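Local coordinates for RimK domain protein ATP-grasp (Sphaerobacter thermophilus, PDB 5I47), which probably binds ATP and may act as a ligase of the RimK-like ATP-grasp family, its exact substrate remaining uncertain, at residues A8-R13 / V33-A38; E23-R28 / M270-V275; A45-G50 / A69-S74; A102-P107 / A223-E228; Y127-K132 / A143-Q148. One frame throughout, in Å; residues are numbered along the deposited sequence.

Contact 1: residues A8-R13 / V33-A38; sequences ALLADR and VLVQPA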
# COMPACT_ATOMS: atom_id res chain seq x y z
N ALA B 8 21.69 -8.98 9.19
CA ALA B 8 21.64 -7.81 8.33
C ALA B 8 20.96 -6.64 9.04
O ALA B 8 19.87 -6.81 9.61
CB ALA B 8 20.90 -8.13 7.03
N LEU B 9 21.60 -5.48 9.01
CA LEU B 9 21.05 -4.23 9.56
C LEU B 9 20.63 -3.37 8.37
O LEU B 9 21.43 -2.63 7.80
CB LEU B 9 22.06 -3.50 10.44
CG LEU B 9 22.58 -4.13 11.73
CD1 LEU B 9 23.57 -3.18 12.41
CD2 LEU B 9 21.45 -4.50 12.68
N LEU B 10 19.35 -3.46 8.01
CA LEU B 10 18.81 -2.72 6.87
C LEU B 10 18.79 -1.23 7.18
O LEU B 10 17.84 -0.72 7.78
CB LEU B 10 17.40 -3.21 6.53
CG LEU B 10 17.29 -4.69 6.17
CD1 LEU B 10 15.85 -5.09 5.88
CD2 LEU B 10 18.18 -4.99 4.97
N ALA B 11 19.85 -0.53 6.78
CA ALA B 11 19.99 0.88 7.06
C ALA B 11 20.88 1.49 6.00
O ALA B 11 21.52 0.79 5.22
CB ALA B 11 20.56 1.13 8.47
N ASP B 12 20.91 2.82 5.96
CA ASP B 12 21.73 3.50 4.98
C ASP B 12 23.10 3.89 5.51
O ASP B 12 24.04 4.04 4.72
CB ASP B 12 21.00 4.74 4.46
CG ASP B 12 19.70 4.40 3.76
OD1 ASP B 12 18.68 5.08 4.01
OD2 ASP B 12 19.69 3.43 2.97
N ARG B 13 23.24 4.02 6.83
CA ARG B 13 24.52 4.32 7.45
C ARG B 13 24.42 4.03 8.94
O ARG B 13 23.35 4.18 9.55
CB ARG B 13 24.94 5.78 7.21
CG ARG B 13 23.95 6.81 7.70
CD ARG B 13 24.41 8.21 7.33
NE ARG B 13 24.10 9.16 8.39
CZ ARG B 13 24.86 9.35 9.46
NH1 ARG B 13 25.98 8.65 9.62
NH2 ARG B 13 24.50 10.24 10.37
N VAL B 33 25.85 -6.73 10.20
CA VAL B 33 26.43 -6.16 8.99
C VAL B 33 25.48 -5.09 8.46
O VAL B 33 24.27 -5.33 8.35
CB VAL B 33 26.67 -7.24 7.91
CG1 VAL B 33 27.09 -6.59 6.60
CG2 VAL B 33 27.71 -8.24 8.38
N LEU B 34 26.02 -3.92 8.14
CA LEU B 34 25.23 -2.90 7.46
C LEU B 34 24.88 -3.38 6.06
O LEU B 34 25.76 -3.74 5.28
CB LEU B 34 26.00 -1.58 7.40
CG LEU B 34 25.30 -0.45 6.63
CD1 LEU B 34 24.08 0.04 7.37
CD2 LEU B 34 26.26 0.69 6.35
N VAL B 35 23.59 -3.41 5.75
CA VAL B 35 23.10 -3.75 4.42
C VAL B 35 22.26 -2.58 3.93
O VAL B 35 21.16 -2.35 4.45
CB VAL B 35 22.29 -5.06 4.40
CG1 VAL B 35 21.84 -5.38 2.99
CG2 VAL B 35 23.12 -6.20 4.97
N GLN B 36 22.78 -1.85 2.96
CA GLN B 36 22.08 -0.68 2.45
C GLN B 36 20.99 -1.12 1.47
O GLN B 36 21.30 -1.79 0.48
CB GLN B 36 23.06 0.27 1.77
CG GLN B 36 24.20 0.73 2.68
CD GLN B 36 25.26 1.53 1.95
OE1 GLN B 36 25.94 1.01 1.06
NE2 GLN B 36 25.40 2.80 2.31
N PRO B 37 19.72 -0.80 1.73
CA PRO B 37 18.66 -1.21 0.79
C PRO B 37 18.76 -0.54 -0.57
O PRO B 37 18.20 -1.07 -1.54
CB PRO B 37 17.37 -0.81 1.52
CG PRO B 37 17.75 -0.66 2.95
CD PRO B 37 19.17 -0.17 2.93
N ALA B 38 19.45 0.60 -0.67
CA ALA B 38 19.58 1.27 -1.96
C ALA B 38 20.29 0.41 -2.99
O ALA B 38 20.11 0.63 -4.19
CB ALA B 38 20.31 2.60 -1.78

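Contact 2: residues E23-R28 / M270-V275; sequences EAFAAR and MIADFV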
# COMPACT_ATOMS: atom_id res chain seq x y z
N GLU B 23 27.37 -4.32 18.84
CA GLU B 23 27.93 -4.87 20.07
C GLU B 23 27.06 -5.99 20.61
O GLU B 23 27.56 -7.08 20.93
CB GLU B 23 28.09 -3.77 21.12
CG GLU B 23 29.07 -2.67 20.75
CD GLU B 23 29.20 -1.61 21.84
OE1 GLU B 23 29.00 -1.95 23.03
OE2 GLU B 23 29.50 -0.45 21.50
N ALA B 24 25.75 -5.75 20.71
CA ALA B 24 24.86 -6.74 21.30
C ALA B 24 24.80 -8.02 20.46
O ALA B 24 24.74 -9.12 21.01
CB ALA B 24 23.46 -6.15 21.47
N PHE B 25 24.83 -7.88 19.13
CA PHE B 25 24.86 -9.07 18.28
C PHE B 25 26.21 -9.77 18.36
O PHE B 25 26.27 -11.01 18.34
CB PHE B 25 24.55 -8.69 16.83
CG PHE B 25 23.08 -8.60 16.52
CD1 PHE B 25 22.31 -9.75 16.44
CD2 PHE B 25 22.47 -7.38 16.31
CE1 PHE B 25 20.96 -9.68 16.16
CE2 PHE B 25 21.12 -7.30 16.03
CZ PHE B 25 20.36 -8.45 15.95
N ALA B 26 27.31 -9.01 18.45
CA ALA B 26 28.62 -9.62 18.61
C ALA B 26 28.73 -10.32 19.96
O ALA B 26 29.30 -11.41 20.06
CB ALA B 26 29.72 -8.57 18.46
N ALA B 27 28.17 -9.72 21.01
CA ALA B 27 28.14 -10.34 22.32
C ALA B 27 27.35 -11.64 22.33
O ALA B 27 27.60 -12.51 23.17
CB ALA B 27 27.56 -9.38 23.36
N ARG B 28 26.41 -11.81 21.40
CA ARG B 28 25.60 -13.01 21.31
C ARG B 28 26.05 -13.94 20.19
O ARG B 28 25.31 -14.86 19.83
CB ARG B 28 24.12 -12.64 21.14
CG ARG B 28 23.51 -12.05 22.40
CD ARG B 28 22.26 -11.24 22.12
NE ARG B 28 21.71 -10.67 23.35
CZ ARG B 28 22.19 -9.57 23.94
NH1 ARG B 28 23.22 -8.92 23.41
NH2 ARG B 28 21.63 -9.12 25.06
N MSE B 270 17.92 -6.26 24.24
CA MSE B 270 16.58 -6.81 24.09
C MSE B 270 16.23 -7.06 22.62
O MSE B 270 15.63 -8.07 22.28
CB MSE B 270 15.55 -5.88 24.72
CG MSE B 270 15.80 -5.59 26.18
SE MSE B 270 14.60 -4.22 26.86
CE MSE B 270 12.90 -5.14 26.56
N ILE B 271 16.62 -6.11 21.77
CA ILE B 271 16.36 -6.25 20.34
C ILE B 271 17.16 -7.42 19.77
O ILE B 271 16.63 -8.24 19.00
CB ILE B 271 16.69 -4.93 19.61
CG1 ILE B 271 15.71 -3.84 20.04
CG2 ILE B 271 16.64 -5.13 18.10
CD1 ILE B 271 15.85 -2.56 19.27
N ALA B 272 18.44 -7.52 20.14
CA ALA B 272 19.25 -8.65 19.68
C ALA B 272 18.69 -9.97 20.16
O ALA B 272 18.77 -10.98 19.45
CB ALA B 272 20.69 -8.47 20.14
N ASP B 273 18.13 -10.00 21.38
CA ASP B 273 17.48 -11.21 21.86
C ASP B 273 16.22 -11.52 21.06
O ASP B 273 15.97 -12.67 20.70
CB ASP B 273 17.14 -11.08 23.35
CG ASP B 273 18.36 -11.19 24.24
OD1 ASP B 273 19.34 -11.86 23.84
OD2 ASP B 273 18.34 -10.61 25.35
N PHE B 274 15.41 -10.50 20.77
CA PHE B 274 14.19 -10.72 20.02
C PHE B 274 14.47 -11.20 18.60
O PHE B 274 13.66 -11.94 18.03
CB PHE B 274 13.35 -9.44 19.99
CG PHE B 274 12.03 -9.59 19.28
CD1 PHE B 274 11.01 -10.33 19.83
CD2 PHE B 274 11.82 -8.97 18.05
CE1 PHE B 274 9.80 -10.47 19.18
CE2 PHE B 274 10.61 -9.10 17.39
CZ PHE B 274 9.60 -9.85 17.95
N VAL B 275 15.61 -10.81 18.02
CA VAL B 275 15.91 -11.17 16.64
C VAL B 275 16.39 -12.62 16.54
O VAL B 275 16.05 -13.33 15.59
CB VAL B 275 16.94 -10.19 16.05
CG1 VAL B 275 17.46 -10.68 14.72
CG2 VAL B 275 16.32 -8.81 15.89

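Contact 3: residues A45-G50 / A69-S74; sequences AAPSAG and AALLAS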
# COMPACT_ATOMS: atom_id res chain seq x y z
N ALA B 45 11.66 -14.60 -7.84
CA ALA B 45 11.68 -16.06 -7.82
C ALA B 45 12.50 -16.60 -6.66
O ALA B 45 12.18 -17.67 -6.12
CB ALA B 45 12.22 -16.60 -9.15
N ALA B 46 13.55 -15.89 -6.26
CA ALA B 46 14.36 -16.28 -5.11
C ALA B 46 14.97 -15.03 -4.47
O ALA B 46 16.14 -14.72 -4.72
CB ALA B 46 15.46 -17.26 -5.52
N PRO B 47 14.21 -14.29 -3.67
CA PRO B 47 14.76 -13.05 -3.10
C PRO B 47 15.72 -13.31 -1.96
O PRO B 47 15.51 -14.19 -1.12
CB PRO B 47 13.51 -12.30 -2.62
CG PRO B 47 12.51 -13.37 -2.37
CD PRO B 47 12.78 -14.47 -3.34
N SER B 48 16.80 -12.53 -1.93
CA SER B 48 17.81 -12.64 -0.89
C SER B 48 18.70 -11.40 -0.93
O SER B 48 18.90 -10.81 -2.00
CB SER B 48 18.66 -13.90 -1.05
OG SER B 48 19.60 -14.02 0.01
N ALA B 49 19.21 -11.02 0.23
CA ALA B 49 20.14 -9.91 0.36
C ALA B 49 21.52 -10.37 0.80
O ALA B 49 22.34 -9.56 1.24
CB ALA B 49 19.59 -8.86 1.33
N GLY B 50 21.80 -11.66 0.67
CA GLY B 50 23.03 -12.26 1.13
C GLY B 50 22.78 -13.31 2.19
O GLY B 50 21.65 -13.55 2.62
N ALA B 69 10.48 -6.48 3.62
CA ALA B 69 10.38 -7.49 4.67
C ALA B 69 9.65 -8.73 4.17
O ALA B 69 9.97 -9.85 4.57
CB ALA B 69 9.68 -6.91 5.89
N ALA B 70 8.65 -8.55 3.31
CA ALA B 70 7.89 -9.70 2.81
C ALA B 70 8.71 -10.49 1.80
O ALA B 70 8.66 -11.73 1.80
CB ALA B 70 6.58 -9.23 2.19
N LEU B 71 9.45 -9.80 0.94
CA LEU B 71 10.29 -10.49 -0.04
C LEU B 71 11.38 -11.29 0.66
O LEU B 71 11.57 -12.48 0.39
CB LEU B 71 10.91 -9.48 -1.00
CG LEU B 71 10.04 -9.06 -2.18
CD1 LEU B 71 10.57 -7.77 -2.80
CD2 LEU B 71 10.00 -10.18 -3.21
N LEU B 72 12.12 -10.64 1.57
CA LEU B 72 13.19 -11.34 2.27
C LEU B 72 12.65 -12.53 3.05
O LEU B 72 13.23 -13.62 3.00
CB LEU B 72 13.93 -10.37 3.19
CG LEU B 72 14.71 -9.25 2.49
CD1 LEU B 72 15.28 -8.25 3.48
CD2 LEU B 72 15.81 -9.85 1.62
N ALA B 73 11.52 -12.36 3.74
CA ALA B 73 10.96 -13.45 4.53
C ALA B 73 10.58 -14.64 3.66
O ALA B 73 10.88 -15.79 3.99
CB ALA B 73 9.75 -12.97 5.33
N SER B 74 9.92 -14.38 2.52
CA SER B 74 9.54 -15.46 1.62
C SER B 74 10.75 -16.19 1.05
O SER B 74 10.65 -17.36 0.68
CB SER B 74 8.66 -14.93 0.48
OG SER B 74 9.35 -13.99 -0.33

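Contact 4: residues A102-P107 / A223-E228; sequences ADIPVP and AERIIE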
# COMPACT_ATOMS: atom_id res chain seq x y z
N ALA B 102 -9.40 -3.80 17.91
CA ALA B 102 -8.81 -4.20 19.18
C ALA B 102 -9.34 -3.40 20.36
O ALA B 102 -8.87 -3.60 21.48
CB ALA B 102 -7.29 -4.07 19.13
N ASP B 103 -10.30 -2.50 20.13
CA ASP B 103 -10.88 -1.65 21.18
C ASP B 103 -9.82 -0.80 21.87
O ASP B 103 -9.87 -0.59 23.08
CB ASP B 103 -11.66 -2.49 22.19
CG ASP B 103 -12.64 -1.67 23.00
OD1 ASP B 103 -13.21 -0.71 22.44
OD2 ASP B 103 -12.84 -1.98 24.19
N ILE B 104 -8.86 -0.32 21.11
CA ILE B 104 -7.82 0.58 21.61
C ILE B 104 -8.19 2.00 21.21
O ILE B 104 -8.47 2.24 20.02
CB ILE B 104 -6.43 0.19 21.08
CG1 ILE B 104 -6.00 -1.15 21.68
CG2 ILE B 104 -5.41 1.28 21.39
CD1 ILE B 104 -4.62 -1.60 21.27
N PRO B 105 -8.20 2.96 22.14
CA PRO B 105 -8.68 4.31 21.81
C PRO B 105 -7.77 5.01 20.81
O PRO B 105 -6.54 5.00 20.94
CB PRO B 105 -8.68 5.02 23.16
CG PRO B 105 -7.71 4.26 24.00
CD PRO B 105 -7.85 2.83 23.56
N VAL B 106 -8.39 5.62 19.81
CA VAL B 106 -7.71 6.42 18.79
C VAL B 106 -8.51 7.70 18.57
O VAL B 106 -9.69 7.76 18.90
CB VAL B 106 -7.56 5.65 17.46
CG1 VAL B 106 -6.59 4.49 17.62
CG2 VAL B 106 -8.91 5.14 16.98
N PRO B 107 -7.87 8.74 18.03
CA PRO B 107 -8.60 9.99 17.79
C PRO B 107 -9.70 9.81 16.76
O PRO B 107 -9.65 8.92 15.90
CB PRO B 107 -7.52 10.95 17.29
CG PRO B 107 -6.25 10.37 17.75
CD PRO B 107 -6.44 8.88 17.71
N ALA B 223 0.44 -0.45 26.85
CA ALA B 223 1.47 -1.06 26.02
C ALA B 223 1.36 -2.57 25.99
O ALA B 223 1.67 -3.20 24.97
CB ALA B 223 2.86 -0.65 26.51
N GLU B 224 0.91 -3.18 27.10
CA GLU B 224 0.79 -4.63 27.14
C GLU B 224 -0.37 -5.12 26.28
O GLU B 224 -0.28 -6.19 25.67
CB GLU B 224 0.65 -5.10 28.58
CG GLU B 224 1.94 -4.98 29.37
CD GLU B 224 1.80 -5.35 30.83
OE1 GLU B 224 0.66 -5.58 31.29
OE2 GLU B 224 2.84 -5.40 31.52
N ARG B 225 -1.46 -4.35 26.22
CA ARG B 225 -2.54 -4.70 25.29
C ARG B 225 -2.09 -4.53 23.85
O ARG B 225 -2.44 -5.34 22.99
CB ARG B 225 -3.77 -3.84 25.56
CG ARG B 225 -4.43 -4.08 26.90
CD ARG B 225 -5.77 -3.39 26.93
NE ARG B 225 -6.63 -3.87 25.85
CZ ARG B 225 -7.62 -3.16 25.32
NH1 ARG B 225 -7.88 -1.94 25.77
NH2 ARG B 225 -8.36 -3.68 24.35
N ILE B 226 -1.33 -3.47 23.57
CA ILE B 226 -0.86 -3.24 22.21
C ILE B 226 0.03 -4.38 21.74
O ILE B 226 -0.12 -4.89 20.62
CB ILE B 226 -0.13 -1.88 22.13
CG1 ILE B 226 -1.14 -0.74 22.29
CG2 ILE B 226 0.63 -1.76 20.82
CD1 ILE B 226 -0.51 0.63 22.35
N ILE B 227 0.95 -4.83 22.60
CA ILE B 227 1.79 -5.97 22.25
C ILE B 227 0.94 -7.22 22.04
O ILE B 227 1.18 -8.00 21.11
CB ILE B 227 2.87 -6.18 23.34
CG1 ILE B 227 3.79 -4.96 23.41
CG2 ILE B 227 3.68 -7.43 23.06
CD1 ILE B 227 4.77 -5.03 24.56
N GLU B 228 -0.07 -7.41 22.88
CA GLU B 228 -0.90 -8.61 22.80
C GLU B 228 -1.69 -8.66 21.50
O GLU B 228 -1.83 -9.73 20.88
CB GLU B 228 -1.86 -8.68 23.99
CG GLU B 228 -1.32 -9.43 25.20
CD GLU B 228 -1.13 -10.90 24.92
OE1 GLU B 228 0.05 -11.33 24.78
OE2 GLU B 228 -2.14 -11.64 24.83

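Contact 5: residues Y127-K132 / A143-Q148; sequences YPVVLK and ALVEDQ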
# COMPACT_ATOMS: atom_id res chain seq x y z
N TYR B 127 -12.37 22.13 14.10
CA TYR B 127 -10.95 22.46 14.25
C TYR B 127 -10.48 22.30 15.70
O TYR B 127 -11.25 22.51 16.63
CB TYR B 127 -10.69 23.88 13.77
CG TYR B 127 -10.94 24.08 12.30
CD1 TYR B 127 -9.99 23.72 11.36
CD2 TYR B 127 -12.13 24.64 11.85
CE1 TYR B 127 -10.21 23.90 10.01
CE2 TYR B 127 -12.36 24.83 10.50
CZ TYR B 127 -11.40 24.47 9.59
OH TYR B 127 -11.62 24.65 8.24
N PRO B 128 -9.19 21.93 15.89
CA PRO B 128 -8.22 21.63 14.83
C PRO B 128 -8.24 20.16 14.43
O PRO B 128 -8.81 19.33 15.13
CB PRO B 128 -6.89 22.00 15.48
CG PRO B 128 -7.09 21.63 16.92
CD PRO B 128 -8.56 21.90 17.22
N VAL B 129 -7.61 19.86 13.29
CA VAL B 129 -7.46 18.50 12.78
C VAL B 129 -6.08 18.37 12.16
O VAL B 129 -5.37 19.35 11.96
CB VAL B 129 -8.55 18.12 11.75
CG1 VAL B 129 -9.93 18.17 12.37
CG2 VAL B 129 -8.47 19.04 10.54
N VAL B 130 -5.70 17.13 11.86
CA VAL B 130 -4.46 16.84 11.14
C VAL B 130 -4.80 16.02 9.90
O VAL B 130 -5.69 15.16 9.93
CB VAL B 130 -3.44 16.09 12.02
CG1 VAL B 130 -2.87 17.02 13.07
CG2 VAL B 130 -4.08 14.88 12.68
N LEU B 131 -4.10 16.30 8.80
CA LEU B 131 -4.21 15.53 7.57
C LEU B 131 -3.07 14.53 7.51
O LEU B 131 -1.90 14.91 7.62
CB LEU B 131 -4.18 16.43 6.33
CG LEU B 131 -5.26 17.49 6.15
CD1 LEU B 131 -5.16 18.09 4.77
CD2 LEU B 131 -6.64 16.91 6.39
N LYS B 132 -3.41 13.25 7.33
CA LYS B 132 -2.43 12.18 7.26
C LYS B 132 -2.71 11.36 6.01
O LYS B 132 -3.83 10.87 5.83
CB LYS B 132 -2.49 11.28 8.50
CG LYS B 132 -2.21 11.98 9.82
CD LYS B 132 -2.30 10.99 10.98
CE LYS B 132 -1.92 11.63 12.31
NZ LYS B 132 -1.94 10.62 13.41
N ALA B 143 0.04 17.16 8.69
CA ALA B 143 -0.26 18.57 8.45
C ALA B 143 -1.31 19.06 9.44
O ALA B 143 -2.46 18.62 9.39
CB ALA B 143 -0.72 18.78 7.01
N LEU B 144 -0.92 19.98 10.32
CA LEU B 144 -1.85 20.54 11.29
C LEU B 144 -2.70 21.63 10.65
O LEU B 144 -2.20 22.46 9.88
CB LEU B 144 -1.09 21.11 12.50
CG LEU B 144 -1.91 21.84 13.57
CD1 LEU B 144 -2.96 20.92 14.18
CD2 LEU B 144 -1.00 22.42 14.64
N VAL B 145 -4.00 21.61 10.96
CA VAL B 145 -4.98 22.50 10.35
C VAL B 145 -5.76 23.14 11.49
O VAL B 145 -6.64 22.50 12.08
CB VAL B 145 -5.92 21.76 9.38
CG1 VAL B 145 -6.98 22.70 8.83
CG2 VAL B 145 -5.13 21.12 8.26
N GLU B 146 -5.46 24.41 11.79
CA GLU B 146 -6.14 25.09 12.88
C GLU B 146 -7.42 25.79 12.44
O GLU B 146 -8.35 25.93 13.26
CB GLU B 146 -5.21 26.12 13.53
CG GLU B 146 -3.77 25.67 13.69
CD GLU B 146 -2.91 26.07 12.51
OE1 GLU B 146 -3.41 26.05 11.36
OE2 GLU B 146 -1.72 26.41 12.72
N ASP B 147 -7.51 26.22 11.19
CA ASP B 147 -8.66 26.96 10.71
C ASP B 147 -8.78 26.77 9.20
O ASP B 147 -7.95 26.10 8.57
CB ASP B 147 -8.53 28.44 11.07
CG ASP B 147 -7.22 29.03 10.61
OD1 ASP B 147 -7.10 29.33 9.40
OD2 ASP B 147 -6.31 29.19 11.44
N GLN B 148 -9.82 27.38 8.62
CA GLN B 148 -10.10 27.16 7.20
C GLN B 148 -8.98 27.68 6.30
O GLN B 148 -8.71 27.08 5.26
CB GLN B 148 -11.43 27.81 6.81
CG GLN B 148 -11.83 27.55 5.37
CD GLN B 148 -13.17 28.17 5.00
OE1 GLN B 148 -14.21 27.79 5.53
NE2 GLN B 148 -13.15 29.14 4.09

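Contact 1: residues A8-R13 / V33-A38
With its CG anti to the carbonyl carbon (chi1 -57°) and the chain extended beyond it, Q36 reaches across to D12, and NE2 donates to D12 O at 3.0 Å. The bond is nearly straight (168° at the hydrogen), and the acceptor lies in the plane of the amide. In L34, CG stands anti to the backbone N (chi1 176°), and CD1 comes to rest beside A11, 3.4 Å from A11 O and also against A11 CB. The two strands themselves run parallel. L9 N binds V33 O at 2.8 Å, V35 N returns to L9 O at 3.1 Å, and A11 N donates to V35 O at 3.2 Å, so that L9 straddles V33 and V35. On the face of A8, L10, V33 and V35, A8 CB meets V35 CG2 at 3.6 Å, while L10 lies alongside V35, pointing the same way. P37 then turns its CD toward A11 O, 3.4 Å away. An alanine in place of Q36 would probably leave D12 O without this donor and loosen the hold on the backbone at D12. Within a beta-alpha-beta unit whose linking helix is 16-27, main-chain bonding sets the register, and the glutamine amide continues the polar pairing beyond the last strand bond, tying the two segments together where they leave the sheet.

Contact 2: residues E23-R28 / M270-V275
F25 lays a face of its ring over A272: CB stands 4.0 Å from the ring centroid and only 4° off the ring normal, a CH-pi contact over the centre. At the edge of the same ring, in its plane, V275 CB lies 3.8 Å from F25 CZ, the two side chains crossing at about a right angle. The small A272 is therefore met from several directions, since its CB also touches A24 CB at 3.9 Å and R28 CD at 3.7 Å. R28 frames the polar side. Its chain is extended from CG to NE, and NE donates to D273 OD1 at 2.7 Å in a salt bridge. The approach is asymmetric: OD1 lies close to the guanidinium plane, whereas NE meets OD1 from above the carboxylate plane, the two planes being 64° apart. A second bond, from R28 NH1 to A24 O at 2.8 Å, also lies in the guanidinium plane and ties the group back to A24 of helix 16-27, which should restrict its rotation. Gripped at NE and NH1, the guanidinium has A272 CB over one face. The close approach of A24 and A272 fits a helix pair whose short axes come within 9.0 Å and cross at -53°. Helix 16-27 belongs to the preATP-grasp region and helix 267-275 to the end of the ATP-grasp region; I271 continues inward to L56 and A186, V275 touches A54 of strand 54-57, and F25 also packs on L276.

Contact 3: residues A45-G50 / A69-S74
P47 CB faces L71, with L71 CD2 at 4.1 Å and L71 O at 3.6 Å from it. One atom further along the ring, P47 CG comes to 3.0 Å from L71 O, a tight approach, and lies 3.8 Å from S74 OG. The proline thus sets its CB-CG edge against the last turn of helix 63-74. S74 OG donates to L71 O at 2.8 Å, a bond made possible because OG sits between the backbone N and the carbonyl carbon (chi1 63°). L71 O thus accepts from that hydroxyl while the carbon edge of P47 lies against it. Two residues further along the loop, the branch methyl CD2 of L72 does the touching: A49 CB is 3.9 Å from it, and A49 N equally distant. All these meetings across the two segments are van der Waals contacts. The loop holds its own shape nearby through an ST turn, in which G50 N donates to S48 OG at 3.3 Å; at the backbone angles of G50 (phi 119°) a CB would press on the carbonyl O of A49. P47, L71 and L72 all reach L42 of strand 41-42, so the loop before strand 54-57 and that short strand pack on helix 63-74 together. L72 also touches V79 of strand 79-80, while L71 packs on V111 and S74 on R97, both of the second subunit.

Contact 4: residues A102-P107 / A223-E228
A102 and D103 close helix 92-101 in a Schellman motif: D103 has positive phi (59°) and leaves the helical path, with two bonds returning to the last turn. From I104 onward the backbone is extended, running past one side of residues 223-228 of helix 216-230, and the nearest CA pair, I104 and I226, is 8.0 Å apart. That separation leaves the meeting to side chains and to carbonyls of the turn. R225 reaches the turn by bending at chi3 (58°), which brings NE back from the line of the chain. Its NH2 comes to 2.9 Å from A102 O, but the angle is too poor for a hydrogen bond, and D103 O lies 3.6 Å from NH1, near the guanidinium plane. One face of the group is approached by I104 CG1, which stands 4.3 Å above the plane and offset toward the rim. The attraction is thus likely to be largely electrostatic, between a positive group and the carbonyl-rich end of a helix; D103 OD2, 4.8 Å from R225 NH2, may add to it without touching. On the buried side, I104 CD1 meets I226 CG1 at 3.7 Å, the two isoleucines crossing at about a right angle. Both rest on V248 of strand 246-253, and P105 shares a backbone hydrogen bond with the same residue. I226 also covers Y235 and V237. A helix laid on an antiparallel sheet in this way belongs to the alpha-plus-beta construction of the ATP-grasp fold, here joined by the turn leading toward strand 109-112.

Contact 5: residues Y127-K132 / A143-Q148
Y127 turns one ring face to D147, whose CA sits 3.7 Å from the ring centroid and offset toward the rim, a CH-pi contact. V145 O lies at the edge, in the ring plane, 3.6 Å from Y127 CD1. Beside it V145 CG1 meets Y127 CE1 at 3.6 Å, and Y127 OH lies 3.1 Å from Q148 CA. The ring therefore lies against the chain from V145 to Q148, where D147, the N-cap of helix 148-160, accepts from A150 N through OD1. The peptide bond between Y127 and P128 is cis, just before strand 129-133 starts. An alanine in place of Y127 would probably leave D147 CA and V145 CG1 without their ring partner and open a gap beside the start of the helix. Antiparallel pairing follows. V129 and V145 are a hydrogen-bonded pair, with V145 N to V129 O at 2.8 Å and V129 N to V145 O at 3.1 Å. L131 and A143 form the next such pair, with L131 N to A143 O at 2.9 Å. Between them V130 and L144 are non-hydrogen-bonded, and their side chains cross obliquely. This is a beta hairpin at the border of its four-stranded sheet: strand 143-145 is outermost, strand 129-133 also pairs with 167-171, and V145 packs on A151 and I154 of helix 148-160 while V129 meets I122 of helix 115-125.

Contacts 1 and 3 lie in the preATP-grasp region and touch, L10 CD1 meeting L72 CD1 at 4.0 Å; each also reaches the second subunit. Contact 2 has its centre about 17 Å from that of contact 1, and their segments alternate along the chain, since helix 16-27 links the two strands of contact 1. By pairing residues 23-28 with 270-275, contact 2 brings the C-terminal helix back to the N-terminal region and encloses contacts 3, 4 and 5. Contact 5 is nested within contact 4, their centres about 25 Å apart, in the ATP-grasp region. Contact 5 lies about 42 Å from contact 2, centre to centre, on opposite sides of the chain's centre.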